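Local coordinates for protein stress response kinase A (Escherichia coli, PDB 1ZYL) that phosphorylates itself and probably other proteins on serine and threonine using ATP and magnesium, and protects the cell from stress, at residues Q139-I142 with H143-T146; P288-P291 with K292-W296; N235-K238 with A239-R242; E155-K158 with L159-A163. One frame throughout, in Å; residues are numbered along the deposited sequence.

In the fold
All four contacts are local, each formed within a continuous piece of chain. Interactions 1, 2 and 4 are partly buried, and each sets an aromatic ring inward: Phe141 under an arginine, Phe290 beside Phe294, Phe160 over a backbone carbonyl. Interaction 3 lies at the surface and is almost wholly polar, a helix start capped by a carboxylate. Interactions 2 and 4, with centres about 20 Å apart, both rest against helix 266-283, from the short helix 289-293 and the longer 149-161. Interaction 1, in the loop before the helix of interaction 4, comes closest to the inferred catalytic residues; its centre and that of interaction 2 lie about 32 Å apart, on opposite sides of the chain's centre.

Interaction 1 of 4, residues Q139-I142 with H143-T146; sequences QLFI and HRPT
Arg144 lays the aliphatic part of its side chain across one face of the Phe141 ring, and the two side chains leave an irregular loop side by side, pointing the same way. The match starts at the stems, where Phe141 CB and Arg144 CB are 3.7 Å apart. Farther out, Arg144 CG is 3.8 Å from Phe141 CG, and Arg144 CD stands above the middle of the ring, 3.8 Å from the centroid of Phe141 and 5° off the ring normal, which defines a CH-pi contact over the face. In Phe141 CG is anti to the carbonyl carbon (chi1 -70°), as it is in Arg144, and in both the bond from CA to CB points toward the other segment. The arginine then bends at chi2 and chi3, leaving its guanidinium plane 56° from that of the ring. With Arg144 CZ 5.9 Å from the Phe141 centroid, any cation-pi attraction is weak at most, and the methylenes carry the contact. Next to this pair, Ile142 CG2 lies over one face of the His143 ring.

The polar end of Arg144 is fixed elsewhere: NE donates to Gln66 O, NH2 to the carbonyls of Asp219 and Ala221, and NH1 makes a salt bridge with Glu70. The carboxylate of Glu69 receives the backbone N-H groups of Ile142, His143 and Arg144. The loop is thus tied to helix 64-79, while the Arg144 side chain stays about 8 Å from that of Asp217, an inferred magnesium ligand, placing this ring-supported arginine near the probable catalytic centre of a kinase-like phosphotransferase fold.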
loop_
_atom_site.group_PDB
_atom_site.type_symbol
_atom_site.label_atom_id
_atom_site.label_comp_id
_atom_site.label_asym_id
_atom_site.label_seq_id
_atom_site.Cartn_x
_atom_site.Cartn_y
_atom_site.Cartn_z
ATOM N N GLN A 139 -9.138 5.285 16.767
ATOM C CA GLN A 139 -8.345 6.515 16.786
ATOM C C GLN A 139 -7.600 6.662 15.474
ATOM O O GLN A 139 -7.438 5.691 14.741
ATOM C CB GLN A 139 -7.365 6.555 17.962
ATOM C CG GLN A 139 -6.718 5.244 18.308
ATOM C CD GLN A 139 -5.804 5.365 19.507
ATOM O OE1 GLN A 139 -5.522 4.377 20.188
ATOM N NE2 GLN A 139 -5.327 6.581 19.768
ATOM N N LEU A 140 -7.169 7.886 15.183
ATOM C CA LEU A 140 -6.471 8.211 13.941
ATOM C C LEU A 140 -4.971 8.426 14.088
ATOM O O LEU A 140 -4.498 8.945 15.096
ATOM C CB LEU A 140 -7.071 9.484 13.339
ATOM C CG LEU A 140 -8.216 9.438 12.328
ATOM C CD1 LEU A 140 -8.948 8.115 12.367
ATOM C CD2 LEU A 140 -9.149 10.574 12.618
ATOM N N PHE A 141 -4.217 8.042 13.069
ATOM C CA PHE A 141 -2.780 8.264 13.108
ATOM C C PHE A 141 -2.586 9.770 13.330
ATOM O O PHE A 141 -3.505 10.568 13.122
ATOM C CB PHE A 141 -2.146 7.825 11.784
ATOM C CG PHE A 141 -2.142 6.332 11.578
ATOM C CD1 PHE A 141 -2.519 5.784 10.360
ATOM C CD2 PHE A 141 -1.739 5.473 12.603
ATOM C CE1 PHE A 141 -2.495 4.400 10.160
ATOM C CE2 PHE A 141 -1.709 4.074 12.414
ATOM C CZ PHE A 141 -2.086 3.542 11.194
ATOM N N ILE A 142 -1.405 10.163 13.783
ATOM C CA ILE A 142 -1.142 11.574 13.999
ATOM C C ILE A 142 0.065 11.935 13.174
ATOM O O ILE A 142 0.172 13.056 12.686
ATOM C CB ILE A 142 -0.860 11.889 15.481
ATOM C CG1 ILE A 142 -2.151 11.768 16.291
ATOM C CG2 ILE A 142 -0.306 13.295 15.622
ATOM C CD1 ILE A 142 -1.967 12.019 17.776
ATOM N N HIS A 143 0.963 10.969 13.008
ATOM C CA HIS A 143 2.183 11.175 12.233
ATOM C C HIS A 143 2.128 10.588 10.825
ATOM O O HIS A 143 2.656 11.180 9.881
ATOM C CB HIS A 143 3.378 10.614 12.996
ATOM C CG HIS A 143 3.643 11.334 14.275
ATOM N ND1 HIS A 143 3.866 12.692 14.325
ATOM C CD2 HIS A 143 3.675 10.899 15.556
ATOM C CE1 HIS A 143 4.023 13.065 15.583
ATOM N NE2 HIS A 143 3.912 11.998 16.350
ATOM N N ARG A 144 1.498 9.428 10.684
ATOM C CA ARG A 144 1.369 8.808 9.381
ATOM C C ARG A 144 0.470 9.679 8.522
ATOM O O ARG A 144 -0.395 10.393 9.034
ATOM C CB ARG A 144 0.741 7.436 9.504
ATOM C CG ARG A 144 1.493 6.501 10.399
ATOM C CD ARG A 144 1.340 5.105 9.893
ATOM N NE ARG A 144 2.638 4.460 9.855
ATOM C CZ ARG A 144 3.092 3.773 8.820
ATOM N NH1 ARG A 144 4.296 3.216 8.877
ATOM N NH2 ARG A 144 2.344 3.644 7.733
ATOM N N PRO A 145 0.654 9.629 7.200
ATOM C CA PRO A 145 -0.165 10.435 6.293
ATOM C C PRO A 145 -1.639 10.083 6.353
ATOM O O PRO A 145 -2.025 8.979 6.748
ATOM C CB PRO A 145 0.408 10.111 4.913
ATOM C CG PRO A 145 1.802 9.730 5.193
ATOM C CD PRO A 145 1.699 8.906 6.459
ATOM N N THR A 146 -2.472 11.032 5.970
ATOM C CA THR A 146 -3.893 10.764 5.918
ATOM C C THR A 146 -4.233 11.066 4.459
ATOM O O THR A 146 -4.225 12.225 4.043
ATOM C CB THR A 146 -4.673 11.643 6.913
ATOM O OG1 THR A 146 -5.934 12.006 6.351
ATOM C CG2 THR A 146 -3.883 12.871 7.264
#

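Interaction 2 of 4, residues P288-P291 with K292-W296; sequences PAFP and KNFPW
A short, weakly bonded helix, residues 289-293, spans the turn that brings Phe290, near its start, next to Phe294, just past its last residue, and a 3-10 segment starts at Pro295. Phe294 N donates to Phe290 O over 2.9 Å. Asn293 adds a side-chain bond of the same span: its ND2 reaches Ala289 O at 2.5 Å, in the carbonyl plane and on a lone pair, though the oxygen is 22° out of the amide plane. With chi1 keeping CG anti to its carbonyl carbon, the amide is directed back along the helix. Exchanging this asparagine for a leucine would probably leave Ala289 O without its side-chain donor and this short helix less firmly held.

Both phenylalanines are buried against helix 266-283, Phe290 meeting Trp280 edge-to-face and Phe294 touching Tyr277 and Leu281. The Phe290 side chain is about 9 Å from that of Ser36, an inferred ATP site. Against each other the two rings lie obliquely, centroids 5.5 Å apart and planes at 35°, and their closest atoms are Phe290 CD2 and Phe294 CE2, separated by 3.6 Å.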
loop_
_atom_site.group_PDB
_atom_site.type_symbol
_atom_site.label_atom_id
_atom_site.label_comp_id
_atom_site.label_asym_id
_atom_site.label_seq_id
_atom_site.Cartn_x
_atom_site.Cartn_y
_atom_site.Cartn_z
ATOM N N PRO A 288 19.463 0.519 -6.870
ATOM C CA PRO A 288 19.778 -0.420 -7.956
ATOM C C PRO A 288 18.589 -1.259 -8.396
ATOM O O PRO A 288 18.356 -1.454 -9.587
ATOM C CB PRO A 288 20.883 -1.270 -7.356
ATOM C CG PRO A 288 21.619 -0.279 -6.498
ATOM C CD PRO A 288 20.500 0.482 -5.824
ATOM N N ALA A 289 17.833 -1.743 -7.421
ATOM C CA ALA A 289 16.662 -2.579 -7.669
ATOM C C ALA A 289 15.590 -2.002 -8.611
ATOM O O ALA A 289 14.891 -2.758 -9.285
ATOM C CB ALA A 289 16.028 -2.951 -6.348
ATOM N N PHE A 290 15.450 -0.681 -8.666
ATOM C CA PHE A 290 14.441 -0.089 -9.531
ATOM C C PHE A 290 14.815 -0.013 -11.018
ATOM O O PHE A 290 13.947 -0.124 -11.877
ATOM C CB PHE A 290 14.016 1.271 -8.976
ATOM C CG PHE A 290 13.209 1.169 -7.712
ATOM C CD1 PHE A 290 13.785 0.691 -6.537
ATOM C CD2 PHE A 290 11.851 1.488 -7.704
ATOM C CE1 PHE A 290 13.022 0.526 -5.376
ATOM C CE2 PHE A 290 11.080 1.324 -6.540
ATOM C CZ PHE A 290 11.670 0.842 -5.379
ATOM N N PRO A 291 16.096 0.213 -11.348
ATOM C CA PRO A 291 16.353 0.245 -12.790
ATOM C C PRO A 291 16.490 -1.224 -13.224
ATOM O O PRO A 291 16.463 -1.558 -14.405
ATOM C CB PRO A 291 17.684 0.991 -12.893
ATOM C CG PRO A 291 17.728 1.811 -11.672
ATOM C CD PRO A 291 17.194 0.874 -10.626
ATOM N N LYS A 292 16.636 -2.091 -12.234
ATOM C CA LYS A 292 16.802 -3.515 -12.470
ATOM C C LYS A 292 15.469 -4.194 -12.786
ATOM O O LYS A 292 15.431 -5.230 -13.444
ATOM C CB LYS A 292 17.416 -4.164 -11.223
ATOM C CG LYS A 292 18.390 -5.286 -11.485
ATOM C CD LYS A 292 17.764 -6.430 -12.231
ATOM C CE LYS A 292 18.778 -7.534 -12.457
ATOM N NZ LYS A 292 18.213 -8.605 -13.310
ATOM N N ASN A 293 14.373 -3.608 -12.322
ATOM C CA ASN A 293 13.074 -4.212 -12.537
ATOM C C ASN A 293 12.123 -3.374 -13.389
ATOM O O ASN A 293 11.215 -3.912 -14.047
ATOM C CB ASN A 293 12.458 -4.540 -11.173
ATOM C CG ASN A 293 13.269 -5.588 -10.395
ATOM O OD1 ASN A 293 13.240 -6.780 -10.714
ATOM N ND2 ASN A 293 14.005 -5.136 -9.381
ATOM N N PHE A 294 12.347 -2.064 -13.413
ATOM C CA PHE A 294 11.499 -1.160 -14.189
ATOM C C PHE A 294 12.309 -0.445 -15.278
ATOM O O PHE A 294 12.137 0.757 -15.507
ATOM C CB PHE A 294 10.874 -0.130 -13.243
ATOM C CG PHE A 294 10.314 -0.728 -11.981
ATOM C CD1 PHE A 294 9.043 -1.280 -11.960
ATOM C CD2 PHE A 294 11.064 -0.744 -10.817
ATOM C CE1 PHE A 294 8.529 -1.836 -10.802
ATOM C CE2 PHE A 294 10.560 -1.299 -9.651
ATOM C CZ PHE A 294 9.290 -1.845 -9.641
ATOM N N PRO A 295 13.173 -1.190 -15.991
ATOM C CA PRO A 295 14.021 -0.636 -17.054
ATOM C C PRO A 295 13.298 0.291 -18.030
ATOM O O PRO A 295 13.847 1.297 -18.454
ATOM C CB PRO A 295 14.556 -1.877 -17.756
ATOM C CG PRO A 295 14.411 -2.975 -16.724
ATOM C CD PRO A 295 13.110 -2.660 -16.099
ATOM N N TRP A 296 12.067 -0.051 -18.385
ATOM C CA TRP A 296 11.286 0.746 -19.328
ATOM C C TRP A 296 11.043 2.177 -18.874
ATOM O O TRP A 296 10.893 3.075 -19.699
ATOM C CB TRP A 296 9.933 0.072 -19.602
ATOM C CG TRP A 296 9.579 -0.972 -18.589
ATOM C CD1 TRP A 296 9.992 -2.275 -18.571
ATOM C CD2 TRP A 296 8.793 -0.787 -17.411
ATOM N NE1 TRP A 296 9.512 -2.910 -17.453
ATOM C CE2 TRP A 296 8.774 -2.018 -16.722
ATOM C CE3 TRP A 296 8.101 0.302 -16.869
ATOM C CZ2 TRP A 296 8.093 -2.190 -15.517
ATOM C CZ3 TRP A 296 7.418 0.129 -15.665
ATOM C CH2 TRP A 296 7.422 -1.107 -15.005
#

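Interaction 3 of 4, residues N235-K238 with A239-R242; sequences NGDK and AEQR
The carboxylates of Asp237 and Glu240 are turned 68° against each other, and their side chains cross at about a right angle. At the OD2 end of the Asp237 carboxylate lie the backbone N and the CB of Glu240; toward the OD1 end the nearest atom of the following turn is Ala239 CB, 4.1 Å from Asp237 OD1. Glu240 sends its own carboxylate away, with Glu240 OE1 5.6 Å from Asp237 OD2, so the like charges do not touch. A chi1 of 75° sets Asp237 CG between its backbone N and carbonyl carbon, and this brings OD2 to the amide of Glu240 at 2.5 Å from Glu240 N.

Asp237 stands at the N-cap of helix 238-252, and this is its capping bond. A capping box is not completed, because Glu240 OE2, the nearer of its carboxylate oxygens, is 6.1 Å from Asp237 N. Negative charge at this helix end would probably be stabilised by the amide groups of the first turn. Glu240 N is shared, giving a second, weak bond to Asp237 O. The same carbonyl receives a straighter one from Gln241 N, 3.0 Å from Asp237 O (N-H...O 163°), while Arg242 N bonds weakly to Lys238 O.

Gly236 leads into the cap at a positive phi, with backbone angles that would press a beta carbon against the carbonyl oxygen of Asn235. The aliphatic part of Gln241 folds back over this approach, its CG 3.3 Å from Asp237 O. Before it, Asn235 touches Ala116 and Asp117, and its backbone N is bonded to the side chain of Gln244, farther along the helix.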
loop_
_atom_site.group_PDB
_atom_site.type_symbol
_atom_site.label_atom_id
_atom_site.label_comp_id
_atom_site.label_asym_id
_atom_site.label_seq_id
_atom_site.Cartn_x
_atom_site.Cartn_y
_atom_site.Cartn_z
ATOM N N ASN A 235 -12.417 -7.844 -9.213
ATOM C CA ASN A 235 -11.763 -8.392 -10.390
ATOM C C ASN A 235 -12.767 -9.083 -11.303
ATOM O O ASN A 235 -13.663 -9.776 -10.827
ATOM C CB ASN A 235 -10.702 -9.401 -9.969
ATOM C CG ASN A 235 -11.294 -10.597 -9.257
ATOM O OD1 ASN A 235 -11.819 -10.476 -8.157
ATOM N ND2 ASN A 235 -11.220 -11.760 -9.889
ATOM N N GLY A 236 -12.622 -8.891 -12.613
ATOM C CA GLY A 236 -13.523 -9.540 -13.552
ATOM C C GLY A 236 -14.333 -8.606 -14.421
ATOM O O GLY A 236 -14.001 -7.429 -14.559
ATOM N N ASP A 237 -15.397 -9.128 -15.021
ATOM C CA ASP A 237 -16.237 -8.296 -15.864
ATOM C C ASP A 237 -17.089 -7.409 -14.959
ATOM O O ASP A 237 -17.161 -7.629 -13.745
ATOM C CB ASP A 237 -17.123 -9.158 -16.784
ATOM C CG ASP A 237 -18.290 -9.801 -16.057
ATOM O OD1 ASP A 237 -19.141 -10.431 -16.729
ATOM O OD2 ASP A 237 -18.359 -9.678 -14.821
ATOM N N LYS A 238 -17.724 -6.403 -15.551
ATOM C CA LYS A 238 -18.555 -5.476 -14.800
ATOM C C LYS A 238 -19.500 -6.183 -13.829
ATOM O O LYS A 238 -19.530 -5.856 -12.637
ATOM C CB LYS A 238 -19.363 -4.584 -15.760
ATOM C CG LYS A 238 -18.514 -3.681 -16.667
ATOM C CD LYS A 238 -18.534 -4.133 -18.137
ATOM C CE LYS A 238 -17.924 -5.525 -18.335
ATOM N NZ LYS A 238 -18.300 -6.112 -19.642
ATOM N N ALA A 239 -20.249 -7.161 -14.334
ATOM C CA ALA A 239 -21.222 -7.892 -13.524
ATOM C C ALA A 239 -20.627 -8.755 -12.427
ATOM O O ALA A 239 -21.289 -9.024 -11.426
ATOM C CB ALA A 239 -22.110 -8.745 -14.416
ATOM N N GLU A 240 -19.392 -9.203 -12.626
ATOM C CA GLU A 240 -18.706 -10.029 -11.640
ATOM C C GLU A 240 -18.364 -9.117 -10.481
ATOM O O GLU A 240 -18.527 -9.479 -9.319
ATOM C CB GLU A 240 -17.424 -10.612 -12.232
ATOM C CG GLU A 240 -17.367 -12.126 -12.242
ATOM C CD GLU A 240 -17.116 -12.707 -10.863
ATOM O OE1 GLU A 240 -17.933 -12.462 -9.948
ATOM O OE2 GLU A 240 -16.095 -13.410 -10.690
ATOM N N GLN A 241 -17.905 -7.914 -10.818
ATOM C CA GLN A 241 -17.531 -6.919 -9.827
ATOM C C GLN A 241 -18.750 -6.314 -9.158
ATOM O O GLN A 241 -18.654 -5.725 -8.085
ATOM C CB GLN A 241 -16.704 -5.817 -10.475
ATOM C CG GLN A 241 -15.478 -6.330 -11.175
ATOM C CD GLN A 241 -14.444 -5.251 -11.396
ATOM O OE1 GLN A 241 -13.446 -5.475 -12.076
ATOM N NE2 GLN A 241 -14.671 -4.072 -10.815
ATOM N N ARG A 242 -19.904 -6.441 -9.796
ATOM C CA ARG A 242 -21.109 -5.908 -9.189
ATOM C C ARG A 242 -21.494 -6.807 -8.027
ATOM O O ARG A 242 -21.977 -6.330 -7.004
ATOM C CB ARG A 242 -22.274 -5.865 -10.179
ATOM C CG ARG A 242 -23.556 -5.394 -9.531
ATOM C CD ARG A 242 -24.754 -5.571 -10.423
ATOM N NE ARG A 242 -25.978 -5.257 -9.691
ATOM C CZ ARG A 242 -27.207 -5.407 -10.175
ATOM N NH1 ARG A 242 -28.265 -5.093 -9.426
ATOM N NH2 ARG A 242 -27.377 -5.876 -11.407
#

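Interaction 4 of 4, residues E155-K158 with L159-A163; sequences EPRK and LFEDA
Successive i to i-4 backbone bonds run through the last turns of helix 149-161, from Leu159 N to Glu155 O, from Phe160 N to Pro156 O at 2.8 Å and from Glu161 N to Arg157 O. The helix is kinked at Pro156, whose N has no hydrogen to offer the turn before. Phe160 folds its ring back over that proline: Pro156 O sits above one face, offset toward the rim, and Pro156 CB is 4.1 Å from Phe160 CZ. An alanine in place of Phe160 is likely to leave Pro156 without the ring lying over it and open a gap beside the kink.

On another side, Arg157 and Glu161 cross obliquely one turn apart, and Arg157 NH1 forms a salt bridge to Glu161 OE2 at 2.6 Å, the guanidinium and carboxylate planes 62° apart. Arg157 starts with CG anti to its backbone N (chi1 176°), then bends at chi2 and chi3 to bring the group round.

Arg157 NH2 makes a second salt bridge, to Asp179 of helix 171-188, where Phe160 meets Phe174 edge-to-face and touches Leu175. Helix 266-283 flanks the segment too, through Leu278 against Phe160 and Arg283 against Glu155 and Leu159.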
loop_
_atom_site.group_PDB
_atom_site.type_symbol
_atom_site.label_atom_id
_atom_site.label_comp_id
_atom_site.label_asym_id
_atom_site.label_seq_id
_atom_site.Cartn_x
_atom_site.Cartn_y
_atom_site.Cartn_z
ATOM N N GLU A 155 2.175 16.764 -4.949
ATOM C CA GLU A 155 3.603 16.506 -4.752
ATOM C C GLU A 155 4.188 15.817 -5.981
ATOM O O GLU A 155 5.206 16.250 -6.526
ATOM C CB GLU A 155 3.842 15.657 -3.502
ATOM C CG GLU A 155 3.995 16.468 -2.242
ATOM C CD GLU A 155 4.489 15.631 -1.075
ATOM O OE1 GLU A 155 3.676 14.886 -0.486
ATOM O OE2 GLU A 155 5.697 15.709 -0.754
ATOM N N PRO A 156 3.562 14.721 -6.425
ATOM C CA PRO A 156 4.068 14.025 -7.608
ATOM C C PRO A 156 4.163 14.981 -8.808
ATOM O O PRO A 156 5.185 15.036 -9.489
ATOM C CB PRO A 156 3.039 12.926 -7.817
ATOM C CG PRO A 156 2.679 12.570 -6.413
ATOM C CD PRO A 156 2.515 13.927 -5.759
ATOM N N ARG A 157 3.107 15.743 -9.064
ATOM C CA ARG A 157 3.143 16.670 -10.175
ATOM C C ARG A 157 4.354 17.581 -10.069
ATOM O O ARG A 157 4.925 17.965 -11.081
ATOM C CB ARG A 157 1.884 17.525 -10.221
ATOM C CG ARG A 157 1.924 18.576 -11.323
ATOM C CD ARG A 157 2.062 17.926 -12.689
ATOM N NE ARG A 157 2.938 18.676 -13.589
ATOM C CZ ARG A 157 2.738 19.933 -13.971
ATOM N NH1 ARG A 157 3.596 20.518 -14.792
ATOM N NH2 ARG A 157 1.682 20.608 -13.533
ATOM N N LYS A 158 4.738 17.939 -8.847
ATOM C CA LYS A 158 5.899 18.807 -8.645
ATOM C C LYS A 158 7.177 18.077 -9.040
ATOM O O LYS A 158 8.073 18.663 -9.635
ATOM C CB LYS A 158 6.008 19.249 -7.187
ATOM C CG LYS A 158 4.949 20.229 -6.755
ATOM C CD LYS A 158 5.139 20.629 -5.299
ATOM C CE LYS A 158 4.009 21.523 -4.828
ATOM N NZ LYS A 158 3.802 22.673 -5.760
ATOM N N LEU A 159 7.262 16.799 -8.694
ATOM C CA LEU A 159 8.427 16.017 -9.046
ATOM C C LEU A 159 8.455 15.937 -10.571
ATOM O O LEU A 159 9.457 16.261 -11.201
ATOM C CB LEU A 159 8.312 14.619 -8.453
ATOM C CG LEU A 159 9.582 13.773 -8.424
ATOM C CD1 LEU A 159 10.638 14.515 -7.621
ATOM C CD2 LEU A 159 9.301 12.408 -7.805
ATOM N N PHE A 160 7.338 15.519 -11.158
ATOM C CA PHE A 160 7.217 15.392 -12.606
ATOM C C PHE A 160 7.801 16.592 -13.355
ATOM O O PHE A 160 8.430 16.436 -14.404
ATOM C CB PHE A 160 5.742 15.231 -13.007
ATOM C CG PHE A 160 5.096 13.958 -12.516
ATOM C CD1 PHE A 160 3.740 13.728 -12.745
ATOM C CD2 PHE A 160 5.825 12.994 -11.830
ATOM C CE1 PHE A 160 3.123 12.562 -12.300
ATOM C CE2 PHE A 160 5.213 11.824 -11.381
ATOM C CZ PHE A 160 3.858 11.614 -11.619
ATOM N N GLU A 161 7.586 17.788 -12.816
ATOM C CA GLU A 161 8.070 19.008 -13.448
ATOM C C GLU A 161 9.562 18.963 -13.731
ATOM O O GLU A 161 9.987 19.039 -14.882
ATOM C CB GLU A 161 7.777 20.208 -12.564
ATOM C CG GLU A 161 8.095 21.530 -13.216
ATOM C CD GLU A 161 7.077 21.913 -14.266
ATOM O OE1 GLU A 161 7.320 22.888 -15.004
ATOM O OE2 GLU A 161 6.030 21.242 -14.352
ATOM N N ASP A 162 10.348 18.831 -12.665
ATOM C CA ASP A 162 11.811 18.786 -12.744
ATOM C C ASP A 162 12.344 17.348 -12.808
ATOM O O ASP A 162 13.457 17.062 -12.344
ATOM C CB ASP A 162 12.379 19.494 -11.516
ATOM C CG ASP A 162 11.776 20.875 -11.316
ATOM O OD1 ASP A 162 11.535 21.264 -10.150
ATOM O OD2 ASP A 162 11.547 21.571 -12.331
ATOM N N ALA A 163 11.548 16.467 -13.413
ATOM C CA ALA A 163 11.841 15.039 -13.536
ATOM C C ALA A 163 13.174 14.578 -14.125
ATOM O O ALA A 163 13.894 13.817 -13.481
ATOM C CB ALA A 163 10.699 14.351 -14.284
#